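Local coordinates for Ispd/ispf bifunctional enzyme (Campylobacter jejuni, PDB 1W55), which catalyses two steps of isoprenoid precursor biosynthesis, transferring the cytidylyl group of CTP to methylerythritol 4-phosphate and cyclising the phosphorylated cytidyl product to methylerythritol 2,4-cyclodiphosphate with release of CMP, at the interface of chains A and B. Coordinates in Å, arbitrary orientation; residue numbers count along the deposited sequence, not the author numbering. Chains: chain A/B, Ispd/ispf bifunctional enzyme.

The interface of chains A and B. Residues chain A 211-214, 255-256, 259-260; chain B 302, 304-305, 337, 339, 359-362.
The side-chain nitrogen NZ of B:Lys339, presumably an ammonium, meets at least four oxygens, more than three N-H groups can serve singly, so some must be shared: both amide oxygens of A:Asn214, backbone O and side-chain OD1, across the interface, and carboxylate OD2 (weakly also OD1) of B:Asp304 and backbone O of B:Ile305 from its own chain. The salt bridge from B:Lys339 NZ to B:Asp304 OD2 spans 2.8 Å, and the bond from NZ to A:Asn214 OD1 measures 3.0 Å, arriving above the amide plane. Bends at chi3 and chi4 curl the lysine tip into this cluster while its CD and CE slide past A:Asp255 in the opposite direction.

The contact illustrates how a strand can be read chiefly through its backbone. Strand 210-224 of chain A lies against strands 298-308 and 354-365 of chain B, within the IspF part of the hexameric enzyme. B:Asp304, its CG anti to the backbone N, accepts A:Asn214 N on the anti lone pair of OD2 at 3.0 Å. The same oxygen thus serves the lysine and the neighbouring strand, and the ammonium would be expected to favour the ionised carboxylate. From the second shell, B:Asn337 ND2 steadies the other oxygen, B:Asp304 OD1, at 3.1 Å.

Two residues earlier, the B:Asn302 amide pairs with both backbone groups of A:Thr212. B:Asn302 OD1 takes the N-H of A:Thr212 in plane on a lone pair, and B:Asn302 ND2 gives to A:Thr212 O at 2.8 Å, nearly within its own amide plane. This pair of hydrogen bonds, one accepted and one given, sets which way round the amide lies, while its CB meets the A:Phe211 ring at CD2, with ring and amide planes 46° apart.

The A:Thr212 methyl CG2 packs over B:Val361 and B:Ser360; its hydroxyl instead reaches waters shared with chain B. Beyond it, A:Asn214 ND2 gives a nearly straight bond (167° at H) to the hydroxyl OG of B:Ser360, 2.7 Å away.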
ATOM      1  N   PHE A 211     -14.095   9.194 -24.165  1.00 26.89           N
ATOM      2  CA  PHE A 211     -15.244   9.349 -25.053  1.00 27.40           C
ATOM      3  C   PHE A 211     -14.839   9.782 -26.450  1.00 27.85           C
ATOM      4  O   PHE A 211     -14.039  10.719 -26.611  1.00 27.08           O
ATOM      5  CB  PHE A 211     -16.220  10.373 -24.466  1.00 27.71           C
ATOM      6  CG  PHE A 211     -16.872   9.922 -23.202  1.00 26.49           C
ATOM      7  CD1 PHE A 211     -16.116   9.710 -22.051  1.00 26.99           C
ATOM      8  CD2 PHE A 211     -18.247   9.721 -23.154  1.00 25.63           C
ATOM      9  CE1 PHE A 211     -16.717   9.288 -20.880  1.00 30.96           C
ATOM     10  CE2 PHE A 211     -18.858   9.301 -21.988  1.00 30.49           C
ATOM     11  CZ  PHE A 211     -18.094   9.074 -20.851  1.00 32.28           C
ATOM     12  N   THR A 212     -15.400   9.109 -27.452  1.00 27.94           N
ATOM     13  CA  THR A 212     -15.104   9.403 -28.852  1.00 31.22           C
ATOM     14  C   THR A 212     -16.122  10.377 -29.425  1.00 30.43           C
ATOM     15  O   THR A 212     -17.303  10.288 -29.106  1.00 29.29           O
ATOM     16  CB  THR A 212     -15.113   8.105 -29.737  1.00 33.15           C
ATOM     17  OG1 THR A 212     -14.949   8.479 -31.112  1.00 37.55           O
ATOM     18  CG2 THR A 212     -16.505   7.436 -29.774  1.00 30.74           C
ATOM     19  N   GLY A 213     -15.656  11.283 -30.281  1.00 29.70           N
ATOM     20  CA  GLY A 213     -16.534  12.168 -31.032  1.00 27.09           C
ATOM     21  C   GLY A 213     -16.181  12.166 -32.510  1.00 28.40           C
ATOM     22  O   GLY A 213     -15.007  12.073 -32.879  1.00 29.10           O
ATOM     23  N   ASN A 214     -17.196  12.241 -33.365  1.00 29.37           N
ATOM     24  CA  ASN A 214     -16.964  12.435 -34.793  1.00 30.80           C
ATOM     25  C   ASN A 214     -17.627  13.723 -35.272  1.00 31.13           C
ATOM     26  O   ASN A 214     -18.557  14.214 -34.656  1.00 31.09           O
ATOM     27  CB  ASN A 214     -17.393  11.204 -35.625  1.00 30.04           C
ATOM     28  CG  ASN A 214     -18.894  10.955 -35.612  1.00 34.60           C
ATOM     29  OD1 ASN A 214     -19.681  11.822 -35.966  1.00 40.56           O
ATOM     30  ND2 ASN A 214     -19.291   9.745 -35.235  1.00 39.08           N
ATOM     31  N   ASP A 255     -18.409  20.061 -34.054  1.00 29.89           N
ATOM     32  CA  ASP A 255     -19.318  18.922 -33.963  1.00 30.36           C
ATOM     33  C   ASP A 255     -18.686  17.724 -33.232  1.00 28.45           C
ATOM     34  O   ASP A 255     -19.340  17.092 -32.419  1.00 30.63           O
ATOM     35  CB  ASP A 255     -19.797  18.513 -35.353  1.00 30.75           C
ATOM     36  CG  ASP A 255     -21.184  19.055 -35.679  1.00 36.52           C
ATOM     37  OD1 ASP A 255     -21.695  19.882 -34.896  1.00 35.82           O
ATOM     38  OD2 ASP A 255     -21.836  18.713 -36.696  1.00 36.16           O
ATOM     39  N   ALA A 256     -17.417  17.433 -33.500  1.00 27.45           N
ATOM     40  CA  ALA A 256     -16.755  16.287 -32.873  1.00 27.02           C
ATOM     41  C   ALA A 256     -16.620  16.466 -31.370  1.00 26.66           C
ATOM     42  O   ALA A 256     -16.874  15.536 -30.604  1.00 26.35           O
ATOM     43  CB  ALA A 256     -15.389  16.003 -33.523  1.00 25.45           C
ATOM     44  N   GLY A 259     -20.002  16.345 -29.760  1.00 28.71           N
ATOM     45  CA  GLY A 259     -20.500  14.985 -29.887  1.00 28.15           C
ATOM     46  C   GLY A 259     -19.921  14.061 -28.841  1.00 29.74           C
ATOM     47  O   GLY A 259     -20.652  13.283 -28.234  1.00 31.75           O
ATOM     48  N   ALA A 260     -18.608  14.169 -28.605  1.00 30.83           N
ATOM     49  CA  ALA A 260     -17.935  13.344 -27.609  1.00 30.82           C
ATOM     50  C   ALA A 260     -18.452  13.636 -26.197  1.00 31.31           C
ATOM     51  O   ALA A 260     -18.472  12.754 -25.345  1.00 31.46           O
ATOM     52  CB  ALA A 260     -16.407  13.533 -27.691  1.00 29.62           C
TER
ATOM     53  N   ASN B 302     -19.434   5.087 -25.002  1.00 27.01           N
ATOM     54  CA  ASN B 302     -20.276   6.127 -25.595  1.00 27.10           C
ATOM     55  C   ASN B 302     -20.491   5.918 -27.071  1.00 28.53           C
ATOM     56  O   ASN B 302     -19.786   5.124 -27.692  1.00 29.12           O
ATOM     57  CB  ASN B 302     -19.703   7.532 -25.337  1.00 27.27           C
ATOM     58  CG  ASN B 302     -18.566   7.896 -26.298  1.00 27.39           C
ATOM     59  OD1 ASN B 302     -17.536   7.229 -26.335  1.00 27.80           O
ATOM     60  ND2 ASN B 302     -18.763   8.951 -27.085  1.00 25.69           N
ATOM     61  N   ASP B 304     -21.344   8.258 -30.690  1.00 28.46           N
ATOM     62  CA  ASP B 304     -21.558   9.527 -31.387  1.00 29.06           C
ATOM     63  C   ASP B 304     -21.851   9.271 -32.850  1.00 28.02           C
ATOM     64  O   ASP B 304     -21.221   8.415 -33.494  1.00 29.22           O
ATOM     65  CB  ASP B 304     -20.377  10.489 -31.220  1.00 28.74           C
ATOM     66  CG  ASP B 304     -20.715  11.900 -31.661  1.00 31.99           C
ATOM     67  OD1 ASP B 304     -21.905  12.306 -31.587  1.00 35.66           O
ATOM     68  OD2 ASP B 304     -19.860  12.684 -32.110  1.00 33.36           O
ATOM     69  N   ILE B 305     -22.826  10.011 -33.362  1.00 29.92           N
ATOM     70  CA  ILE B 305     -23.423   9.734 -34.667  1.00 30.02           C
ATOM     71  C   ILE B 305     -23.516  11.002 -35.480  1.00 31.57           C
ATOM     72  O   ILE B 305     -23.778  12.077 -34.941  1.00 32.81           O
ATOM     73  CB  ILE B 305     -24.821   9.066 -34.491  1.00 30.98           C
ATOM     74  CG1 ILE B 305     -24.645   7.633 -33.944  1.00 30.14           C
ATOM     75  CG2 ILE B 305     -25.597   9.015 -35.823  1.00 28.41           C
ATOM     76  CD1 ILE B 305     -25.933   6.971 -33.464  1.00 29.90           C
ATOM     77  N   ASN B 337     -25.135  10.373 -28.449  1.00 30.93           N
ATOM     78  CA  ASN B 337     -25.282  11.661 -29.119  1.00 31.02           C
ATOM     79  C   ASN B 337     -25.557  11.495 -30.610  1.00 30.91           C
ATOM     80  O   ASN B 337     -24.854  10.754 -31.303  1.00 32.20           O
ATOM     81  CB  ASN B 337     -24.041  12.525 -28.906  1.00 29.60           C
ATOM     82  CG  ASN B 337     -24.287  13.992 -29.244  1.00 34.72           C
ATOM     83  OD1 ASN B 337     -24.895  14.732 -28.461  1.00 34.32           O
ATOM     84  ND2 ASN B 337     -23.809  14.419 -30.406  1.00 29.93           N
ATOM     85  N   LYS B 339     -26.073  13.654 -34.195  1.00 30.43           N
ATOM     86  CA  LYS B 339     -25.897  14.926 -34.886  1.00 29.47           C
ATOM     87  C   LYS B 339     -26.392  14.791 -36.312  1.00 30.06           C
ATOM     88  O   LYS B 339     -26.633  13.681 -36.784  1.00 29.14           O
ATOM     89  CB  LYS B 339     -24.410  15.337 -34.894  1.00 29.55           C
ATOM     90  CG  LYS B 339     -23.716  15.209 -33.535  1.00 28.44           C
ATOM     91  CD  LYS B 339     -22.304  15.801 -33.557  1.00 30.91           C
ATOM     92  CE  LYS B 339     -21.357  15.011 -34.465  1.00 30.58           C
ATOM     93  NZ  LYS B 339     -21.408  13.528 -34.230  1.00 28.58           N
ATOM     94  N   SER B 359     -21.164   6.550 -37.672  1.00 28.50           N
ATOM     95  CA  SER B 359     -21.187   6.221 -36.247  1.00 28.74           C
ATOM     96  C   SER B 359     -19.785   6.014 -35.690  1.00 29.98           C
ATOM     97  O   SER B 359     -18.923   5.458 -36.369  1.00 30.28           O
ATOM     98  CB  SER B 359     -22.001   4.943 -35.983  1.00 28.19           C
ATOM     99  OG  SER B 359     -23.335   5.070 -36.439  1.00 31.67           O
ATOM    100  N   SER B 360     -19.571   6.466 -34.451  1.00 29.55           N
ATOM    101  CA  SER B 360     -18.356   6.164 -33.704  1.00 30.79           C
ATOM    102  C   SER B 360     -18.721   5.651 -32.316  1.00 29.35           C
ATOM    103  O   SER B 360     -19.626   6.170 -31.651  1.00 29.89           O
ATOM    104  CB  SER B 360     -17.430   7.377 -33.552  1.00 28.79           C
ATOM    105  OG  SER B 360     -17.261   8.041 -34.781  1.00 40.83           O
ATOM    106  N   VAL B 361     -17.955   4.672 -31.870  1.00 27.87           N
ATOM    107  CA  VAL B 361     -18.203   3.992 -30.615  1.00 29.18           C
ATOM    108  C   VAL B 361     -16.850   3.773 -29.908  1.00 29.85           C
ATOM    109  O   VAL B 361     -15.820   3.614 -30.565  1.00 30.10           O
ATOM    110  CB  VAL B 361     -18.914   2.675 -30.977  1.00 31.12           C
ATOM    111  CG1 VAL B 361     -18.389   1.483 -30.226  1.00 32.19           C
ATOM    112  CG2 VAL B 361     -20.423   2.851 -30.922  1.00 29.19           C
ATOM    113  N   ASN B 362     -16.850   3.828 -28.579  1.00 30.37           N
ATOM    114  CA  ASN B 362     -15.704   3.418 -27.781  1.00 30.07           C
ATOM    115  C   ASN B 362     -16.166   2.281 -26.873  1.00 30.85           C
ATOM    116  O   ASN B 362     -17.209   2.377 -26.224  1.00 29.42           O
ATOM    117  CB  ASN B 362     -15.147   4.589 -26.955  1.00 30.62           C
ATOM    118  CG  ASN B 362     -13.966   5.290 -27.634  1.00 32.28           C
ATOM    119  OD1 ASN B 362     -13.543   4.918 -28.729  1.00 36.31           O
ATOM    120  ND2 ASN B 362     -13.420   6.294 -26.970  1.00 26.02           N
TER
HETATM  121  O   HOH W   1     -21.406  10.690 -27.192  1.00 28.77           O
HETATM  122  O   HOH W   2     -14.040   5.506 -31.615  1.00 42.60           O
HETATM  123  O   HOH W   3     -14.602   9.419 -34.222  1.00 47.45           O